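PDB 3EFZ: 14-3-3 protein, which probably binds phosphoserine-containing partner proteins and so takes part in cell regulation and signalling, as a member of the 14-3-3 family. Local coordinates for residues B[191-203]-B[237-249]. Numbering follows the deposited sequence.
Sequences SDPLYLATILNYT and FSENTEKLLKILR
The hydroxyl of Thr241 donates to the backbone carbonyl of Ser191, OG1 to O 2.6 Å, with the donor tilted 34° from the carbonyl plane. The same Ser191 O takes a second bond from a water, which accepts from Ser238 N and so ties the two helix starts together. Each start also has its own N-cap: Ser238 OG receives Thr241 N at 3.0 Å, and Asp192 OD2 receives Tyr195 N through its anti lone pair. Right before the two N-caps, Ser191 CB lies over one face of the Phe237 ring, 3.6 Å from the centroid, a CH-pi contact.

Beyond this polar end, the segments 193-203 and 239-249 of two helices run nearly parallel in the all-helical 14-3-3 fold, their axes approaching to 9.0 Å at 21°. They pack knobs-into-holes. Leu244 fits among Pro193, Leu196, Ala197 and Leu200; with CG turned beside its own backbone N (chi1 -74°), it sends both methyls to helix 193-207, CD1 toward Pro193 O and Ala197 N (3.6 Å from the latter) and CD2 against Leu200 CD2 at 3.8 Å. In return Leu196 enters between Thr241, Leu244, Leu245 and Leu248, its CD1 3.5 Å from Thr241 CG2. Leu248 fills the last hole, where Ile199 and Thr203 also reach helix 213-228.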
ATOM      1  N   SER B 191     -15.486   8.793 -24.844  1.00 35.92           N
ATOM      2  CA  SER B 191     -14.810   9.753 -23.971  1.00 35.32           C
ATOM      3  C   SER B 191     -15.091   9.544 -22.472  1.00 35.19           C
ATOM      4  O   SER B 191     -14.858  10.443 -21.666  1.00 35.51           O
ATOM      5  CB  SER B 191     -15.211  11.164 -24.368  1.00 35.17           C
ATOM      6  OG  SER B 191     -16.577  11.380 -24.090  1.00 35.08           O
ATOM      7  N   ASP B 192     -15.595   8.369 -22.104  1.00 34.90           N
ATOM      8  CA  ASP B 192     -15.846   8.026 -20.702  1.00 34.74           C
ATOM      9  C   ASP B 192     -14.548   7.582 -20.029  1.00 34.51           C
ATOM     10  O   ASP B 192     -13.822   6.778 -20.599  1.00 34.19           O
ATOM     11  CB  ASP B 192     -16.898   6.924 -20.618  1.00 34.78           C
ATOM     12  CG  ASP B 192     -17.118   6.420 -19.195  1.00 35.39           C
ATOM     13  OD1 ASP B 192     -18.100   6.843 -18.560  1.00 33.18           O
ATOM     14  OD2 ASP B 192     -16.307   5.596 -18.713  1.00 38.40           O
ATOM     15  N   PRO B 193     -14.262   8.095 -18.810  1.00 34.64           N
ATOM     16  CA  PRO B 193     -12.982   7.833 -18.134  1.00 34.96           C
ATOM     17  C   PRO B 193     -12.745   6.389 -17.727  1.00 35.37           C
ATOM     18  O   PRO B 193     -11.598   5.946 -17.712  1.00 36.37           O
ATOM     19  CB  PRO B 193     -13.018   8.763 -16.905  1.00 35.30           C
ATOM     20  CG  PRO B 193     -14.435   9.120 -16.702  1.00 34.27           C
ATOM     21  CD  PRO B 193     -15.148   8.973 -18.014  1.00 34.69           C
ATOM     22  N   LEU B 194     -13.805   5.653 -17.397  1.00 35.55           N
ATOM     23  CA  LEU B 194     -13.693   4.230 -17.141  1.00 34.87           C
ATOM     24  C   LEU B 194     -13.391   3.517 -18.458  1.00 34.55           C
ATOM     25  O   LEU B 194     -12.530   2.645 -18.517  1.00 34.34           O
ATOM     26  CB  LEU B 194     -14.991   3.673 -16.551  1.00 35.45           C
ATOM     27  CG  LEU B 194     -15.096   2.156 -16.327  1.00 35.39           C
ATOM     28  CD1 LEU B 194     -14.060   1.669 -15.317  1.00 33.98           C
ATOM     29  CD2 LEU B 194     -16.478   1.797 -15.871  1.00 35.55           C
ATOM     30  N   TYR B 195     -14.115   3.877 -19.510  1.00 34.05           N
ATOM     31  CA  TYR B 195     -13.823   3.328 -20.833  1.00 34.01           C
ATOM     32  C   TYR B 195     -12.365   3.563 -21.239  1.00 33.49           C
ATOM     33  O   TYR B 195     -11.691   2.637 -21.675  1.00 33.57           O
ATOM     34  CB  TYR B 195     -14.762   3.895 -21.898  1.00 33.86           C
ATOM     35  CG  TYR B 195     -14.463   3.347 -23.283  1.00 33.77           C
ATOM     36  CD1 TYR B 195     -14.832   2.056 -23.628  1.00 33.13           C
ATOM     37  CD2 TYR B 195     -13.795   4.120 -24.234  1.00 32.68           C
ATOM     38  CE1 TYR B 195     -14.555   1.545 -24.900  1.00 35.87           C
ATOM     39  CE2 TYR B 195     -13.525   3.628 -25.502  1.00 33.34           C
ATOM     40  CZ  TYR B 195     -13.901   2.335 -25.828  1.00 34.68           C
ATOM     41  OH  TYR B 195     -13.642   1.834 -27.090  1.00 36.30           O
ATOM     42  N   LEU B 196     -11.887   4.789 -21.070  1.00 33.36           N
ATOM     43  CA  LEU B 196     -10.509   5.148 -21.444  1.00 34.07           C
ATOM     44  C   LEU B 196      -9.458   4.506 -20.546  1.00 34.06           C
ATOM     45  O   LEU B 196      -8.374   4.150 -21.020  1.00 35.15           O
ATOM     46  CB  LEU B 196     -10.320   6.666 -21.502  1.00 33.38           C
ATOM     47  CG  LEU B 196     -11.074   7.395 -22.610  1.00 32.71           C
ATOM     48  CD1 LEU B 196     -11.020   8.872 -22.344  1.00 31.22           C
ATOM     49  CD2 LEU B 196     -10.525   7.052 -24.012  1.00 30.23           C
ATOM     50  N   ALA B 197      -9.779   4.335 -19.262  1.00 34.54           N
ATOM     51  CA  ALA B 197      -8.874   3.644 -18.338  1.00 34.29           C
ATOM     52  C   ALA B 197      -8.730   2.200 -18.767  1.00 34.34           C
ATOM     53  O   ALA B 197      -7.668   1.586 -18.599  1.00 34.82           O
ATOM     54  CB  ALA B 197      -9.376   3.725 -16.889  1.00 34.16           C
ATOM     55  N   THR B 198      -9.810   1.653 -19.314  1.00 34.05           N
ATOM     56  CA  THR B 198      -9.811   0.279 -19.778  1.00 33.85           C
ATOM     57  C   THR B 198      -8.993   0.119 -21.054  1.00 34.49           C
ATOM     58  O   THR B 198      -8.199  -0.815 -21.162  1.00 34.99           O
ATOM     59  CB  THR B 198     -11.250  -0.267 -19.938  1.00 34.67           C
ATOM     60  OG1 THR B 198     -12.020   0.089 -18.771  1.00 33.80           O
ATOM     61  CG2 THR B 198     -11.229  -1.793 -20.081  1.00 33.02           C
ATOM     62  N   ILE B 199      -9.196   1.036 -22.003  1.00 34.34           N
ATOM     63  CA  ILE B 199      -8.376   1.146 -23.211  1.00 34.56           C
ATOM     64  C   ILE B 199      -6.885   1.208 -22.869  1.00 35.02           C
ATOM     65  O   ILE B 199      -6.075   0.510 -23.489  1.00 35.68           O
ATOM     66  CB  ILE B 199      -8.792   2.401 -24.060  1.00 34.09           C
ATOM     67  CG1 ILE B 199     -10.254   2.290 -24.545  1.00 34.39           C
ATOM     68  CG2 ILE B 199      -7.792   2.675 -25.228  1.00 33.42           C
ATOM     69  CD1 ILE B 199     -10.480   1.357 -25.759  1.00 35.30           C
ATOM     70  N   LEU B 200      -6.539   2.045 -21.888  1.00 35.67           N
ATOM     71  CA  LEU B 200      -5.150   2.287 -21.500  1.00 36.25           C
ATOM     72  C   LEU B 200      -4.466   1.046 -20.945  1.00 36.64           C
ATOM     73  O   LEU B 200      -3.336   0.752 -21.329  1.00 36.75           O
ATOM     74  CB  LEU B 200      -5.028   3.443 -20.487  1.00 35.95           C
ATOM     75  CG  LEU B 200      -3.611   3.726 -19.926  1.00 36.65           C
ATOM     76  CD1 LEU B 200      -2.649   4.260 -20.993  1.00 34.85           C
ATOM     77  CD2 LEU B 200      -3.633   4.668 -18.712  1.00 36.91           C
ATOM     78  N   ASN B 201      -5.141   0.333 -20.041  1.00 37.14           N
ATOM     79  CA  ASN B 201      -4.588  -0.894 -19.483  1.00 37.72           C
ATOM     80  C   ASN B 201      -4.455  -2.028 -20.512  1.00 37.91           C
ATOM     81  O   ASN B 201      -3.463  -2.775 -20.499  1.00 38.52           O
ATOM     82  CB  ASN B 201      -5.370  -1.302 -18.237  1.00 38.05           C
ATOM     83  CG  ASN B 201      -5.058  -0.399 -17.042  1.00 37.89           C
ATOM     84  OD1 ASN B 201      -4.526   0.696 -17.199  1.00 37.57           O
ATOM     85  ND2 ASN B 201      -5.405  -0.848 -15.857  1.00 40.60           N
ATOM     86  N   TYR B 202      -5.431  -2.119 -21.414  1.00 37.55           N
ATOM     87  CA  TYR B 202      -5.379  -3.066 -22.536  1.00 38.40           C
ATOM     88  C   TYR B 202      -4.246  -2.700 -23.478  1.00 38.26           C
ATOM     89  O   TYR B 202      -3.535  -3.581 -23.940  1.00 38.58           O
ATOM     90  CB  TYR B 202      -6.720  -3.100 -23.285  1.00 38.25           C
ATOM     91  CG  TYR B 202      -6.938  -4.266 -24.254  1.00 38.75           C
ATOM     92  CD1 TYR B 202      -6.093  -5.381 -24.269  1.00 38.34           C
ATOM     93  CD2 TYR B 202      -8.019  -4.258 -25.123  1.00 37.32           C
ATOM     94  CE1 TYR B 202      -6.307  -6.440 -25.143  1.00 37.52           C
ATOM     95  CE2 TYR B 202      -8.244  -5.315 -26.005  1.00 39.93           C
ATOM     96  CZ  TYR B 202      -7.381  -6.403 -26.005  1.00 38.89           C
ATOM     97  OH  TYR B 202      -7.610  -7.451 -26.875  1.00 39.83           O
ATOM     98  N   THR B 203      -4.090  -1.401 -23.757  1.00 38.20           N
ATOM     99  CA  THR B 203      -2.959  -0.885 -24.530  1.00 38.25           C
ATOM    100  C   THR B 203      -1.625  -1.274 -23.884  1.00 37.79           C
ATOM    101  O   THR B 203      -0.714  -1.686 -24.593  1.00 37.97           O
ATOM    102  CB  THR B 203      -3.030   0.651 -24.715  1.00 38.30           C
ATOM    103  OG1 THR B 203      -4.191   0.986 -25.487  1.00 39.43           O
ATOM    104  CG2 THR B 203      -1.798   1.178 -25.425  1.00 39.24           C
ATOM    105  N   PHE B 237     -14.836  17.647 -21.684  1.00 36.08           N
ATOM    106  CA  PHE B 237     -14.743  16.311 -21.146  1.00 35.71           C
ATOM    107  C   PHE B 237     -14.356  16.383 -19.667  1.00 35.91           C
ATOM    108  O   PHE B 237     -13.866  17.417 -19.194  1.00 35.88           O
ATOM    109  CB  PHE B 237     -13.700  15.491 -21.926  1.00 35.09           C
ATOM    110  CG  PHE B 237     -14.141  15.094 -23.307  1.00 34.63           C
ATOM    111  CD1 PHE B 237     -13.198  14.806 -24.298  1.00 33.98           C
ATOM    112  CD2 PHE B 237     -15.497  15.022 -23.631  1.00 33.10           C
ATOM    113  CE1 PHE B 237     -13.598  14.429 -25.586  1.00 31.78           C
ATOM    114  CE2 PHE B 237     -15.902  14.661 -24.913  1.00 32.42           C
ATOM    115  CZ  PHE B 237     -14.944  14.363 -25.890  1.00 31.47           C
ATOM    116  N   SER B 238     -14.569  15.286 -18.944  1.00 36.15           N
ATOM    117  CA  SER B 238     -14.188  15.224 -17.535  1.00 36.61           C
ATOM    118  C   SER B 238     -12.679  15.381 -17.421  1.00 36.66           C
ATOM    119  O   SER B 238     -11.938  15.133 -18.381  1.00 36.98           O
ATOM    120  CB  SER B 238     -14.658  13.923 -16.873  1.00 36.25           C
ATOM    121  OG  SER B 238     -13.869  12.823 -17.291  1.00 36.64           O
ATOM    122  N   GLU B 239     -12.239  15.832 -16.255  1.00 36.75           N
ATOM    123  CA  GLU B 239     -10.826  15.984 -15.963  1.00 36.75           C
ATOM    124  C   GLU B 239     -10.086  14.647 -16.121  1.00 36.81           C
ATOM    125  O   GLU B 239      -8.980  14.595 -16.669  1.00 36.61           O
ATOM    126  CB  GLU B 239     -10.669  16.540 -14.554  1.00 36.61           C
ATOM    127  CG  GLU B 239      -9.272  16.469 -14.010  1.00 36.90           C
ATOM    128  CD  GLU B 239      -9.257  16.530 -12.512  1.00 36.48           C
ATOM    129  OE1 GLU B 239      -9.512  17.633 -11.979  1.00 37.21           O
ATOM    130  OE2 GLU B 239      -8.996  15.481 -11.878  1.00 34.57           O
ATOM    131  N   ASN B 240     -10.711  13.567 -15.658  1.00 37.15           N
ATOM    132  CA  ASN B 240     -10.118  12.240 -15.781  1.00 37.37           C
ATOM    133  C   ASN B 240     -10.045  11.728 -17.205  1.00 37.17           C
ATOM    134  O   ASN B 240      -9.107  11.012 -17.545  1.00 37.40           O
ATOM    135  CB  ASN B 240     -10.797  11.229 -14.859  1.00 37.84           C
ATOM    136  CG  ASN B 240     -10.214  11.246 -13.471  1.00 38.95           C
ATOM    137  OD1 ASN B 240      -9.002  11.381 -13.296  1.00 40.42           O
ATOM    138  ND2 ASN B 240     -11.072  11.123 -12.467  1.00 41.54           N
ATOM    139  N   THR B 241     -11.015  12.103 -18.037  1.00 37.14           N
ATOM    140  CA  THR B 241     -10.923  11.846 -19.480  1.00 37.22           C
ATOM    141  C   THR B 241      -9.726  12.579 -20.077  1.00 37.00           C
ATOM    142  O   THR B 241      -8.886  11.969 -20.732  1.00 37.16           O
ATOM    143  CB  THR B 241     -12.225  12.216 -20.213  1.00 37.06           C
ATOM    144  OG1 THR B 241     -13.246  11.285 -19.840  1.00 37.50           O
ATOM    145  CG2 THR B 241     -12.045  12.175 -21.732  1.00 37.27           C
ATOM    146  N   GLU B 242      -9.633  13.880 -19.822  1.00 37.27           N
ATOM    147  CA  GLU B 242      -8.528  14.675 -20.350  1.00 37.54           C
ATOM    148  C   GLU B 242      -7.162  14.191 -19.848  1.00 37.28           C
ATOM    149  O   GLU B 242      -6.198  14.174 -20.607  1.00 37.44           O
ATOM    150  CB  GLU B 242      -8.745  16.174 -20.099  1.00 37.64           C
ATOM    151  CG  GLU B 242      -9.949  16.783 -20.861  1.00 38.77           C
ATOM    152  CD  GLU B 242      -9.800  16.821 -22.410  1.00 40.80           C
ATOM    153  OE1 GLU B 242     -10.798  17.173 -23.086  1.00 40.28           O
ATOM    154  OE2 GLU B 242      -8.706  16.510 -22.953  1.00 40.94           O
ATOM    155  N   LYS B 243      -7.084  13.763 -18.592  1.00 37.28           N
ATOM    156  CA  LYS B 243      -5.867  13.116 -18.073  1.00 36.93           C
ATOM    157  C   LYS B 243      -5.501  11.827 -18.821  1.00 36.90           C
ATOM    158  O   LYS B 243      -4.327  11.595 -19.128  1.00 37.10           O
ATOM    159  CB  LYS B 243      -5.999  12.817 -16.582  1.00 37.00           C
ATOM    160  CG  LYS B 243      -5.753  13.998 -15.659  1.00 36.14           C
ATOM    161  CD  LYS B 243      -6.007  13.569 -14.232  1.00 36.33           C
ATOM    162  CE  LYS B 243      -5.139  14.326 -13.245  1.00 37.37           C
ATOM    163  NZ  LYS B 243      -5.859  15.451 -12.582  1.00 38.38           N
ATOM    164  N   LEU B 244      -6.496  10.990 -19.108  1.00 36.63           N
ATOM    165  CA  LEU B 244      -6.258   9.709 -19.773  1.00 36.20           C
ATOM    166  C   LEU B 244      -5.956   9.877 -21.251  1.00 36.28           C
ATOM    167  O   LEU B 244      -5.139   9.143 -21.805  1.00 36.33           O
ATOM    168  CB  LEU B 244      -7.434   8.753 -19.585  1.00 35.94           C
ATOM    169  CG  LEU B 244      -7.607   8.113 -18.195  1.00 36.48           C
ATOM    170  CD1 LEU B 244      -9.044   7.670 -18.005  1.00 34.50           C
ATOM    171  CD2 LEU B 244      -6.623   6.955 -17.944  1.00 36.12           C
ATOM    172  N   LEU B 245      -6.612  10.844 -21.887  1.00 36.26           N
ATOM    173  CA  LEU B 245      -6.324  11.153 -23.289  1.00 36.23           C
ATOM    174  C   LEU B 245      -4.919  11.698 -23.443  1.00 36.25           C
ATOM    175  O   LEU B 245      -4.241  11.399 -24.434  1.00 37.03           O
ATOM    176  CB  LEU B 245      -7.343  12.136 -23.871  1.00 36.16           C
ATOM    177  CG  LEU B 245      -8.734  11.571 -24.195  1.00 36.51           C
ATOM    178  CD1 LEU B 245      -9.668  12.687 -24.692  1.00 35.59           C
ATOM    179  CD2 LEU B 245      -8.645  10.422 -25.208  1.00 35.16           C
ATOM    180  N   LYS B 246      -4.477  12.490 -22.467  1.00 35.70           N
ATOM    181  CA  LYS B 246      -3.113  13.004 -22.464  1.00 35.47           C
ATOM    182  C   LYS B 246      -2.106  11.863 -22.386  1.00 35.00           C
ATOM    183  O   LYS B 246      -1.166  11.818 -23.180  1.00 35.70           O
ATOM    184  CB  LYS B 246      -2.889  13.996 -21.317  1.00 35.26           C
ATOM    185  CG  LYS B 246      -1.542  14.711 -21.381  1.00 36.04           C
ATOM    186  CD  LYS B 246      -1.284  15.577 -20.157  1.00 35.66           C
ATOM    187  CE  LYS B 246      -0.076  16.486 -20.372  1.00 36.87           C
ATOM    188  NZ  LYS B 246       1.194  15.746 -20.629  1.00 37.19           N
ATOM    189  N   ILE B 247      -2.305  10.952 -21.432  1.00 34.43           N
ATOM    190  CA  ILE B 247      -1.430   9.791 -21.251  1.00 33.85           C
ATOM    191  C   ILE B 247      -1.361   8.936 -22.520  1.00 33.84           C
ATOM    192  O   ILE B 247      -0.279   8.498 -22.917  1.00 33.60           O
ATOM    193  CB  ILE B 247      -1.853   8.916 -20.035  1.00 33.77           C
ATOM    194  CG1 ILE B 247      -1.723   9.706 -18.731  1.00 33.27           C
ATOM    195  CG2 ILE B 247      -1.015   7.629 -19.971  1.00 33.23           C
ATOM    196  CD1 ILE B 247      -2.497   9.121 -17.559  1.00 33.49           C
ATOM    197  N   LEU B 248      -2.516   8.716 -23.148  1.00 33.62           N
ATOM    198  CA  LEU B 248      -2.594   7.950 -24.394  1.00 33.33           C
ATOM    199  C   LEU B 248      -1.840   8.640 -25.532  1.00 33.15           C
ATOM    200  O   LEU B 248      -1.106   7.990 -26.281  1.00 32.71           O
ATOM    201  CB  LEU B 248      -4.058   7.679 -24.792  1.00 33.13           C
ATOM    202  CG  LEU B 248      -4.840   6.628 -23.995  1.00 33.03           C
ATOM    203  CD1 LEU B 248      -6.338   6.824 -24.147  1.00 33.56           C
ATOM    204  CD2 LEU B 248      -4.440   5.221 -24.402  1.00 32.17           C
ATOM    205  N   ARG B 249      -2.021   9.952 -25.647  1.00 33.26           N
ATOM    206  CA  ARG B 249      -1.319  10.761 -26.645  1.00 33.46           C
ATOM    207  C   ARG B 249       0.192  10.791 -26.427  1.00 33.55           C
ATOM    208  O   ARG B 249       0.954  10.621 -27.378  1.00 33.34           O
ATOM    209  CB  ARG B 249      -1.862  12.189 -26.670  1.00 33.41           C
ATOM    210  CG  ARG B 249      -3.146  12.338 -27.445  1.00 33.76           C
ATOM    211  CD  ARG B 249      -3.526  13.808 -27.572  1.00 33.96           C
ATOM    212  NE  ARG B 249      -4.511  14.031 -28.630  1.00 34.36           N
ATOM    213  CZ  ARG B 249      -5.818  14.215 -28.429  1.00 34.54           C
ATOM    214  NH1 ARG B 249      -6.324  14.201 -27.198  1.00 33.86           N
ATOM    215  NH2 ARG B 249      -6.623  14.418 -29.468  1.00 34.14           N
TER
HETATM  216  O   HOH W   1     -15.669  12.776 -19.951  1.00 42.48           O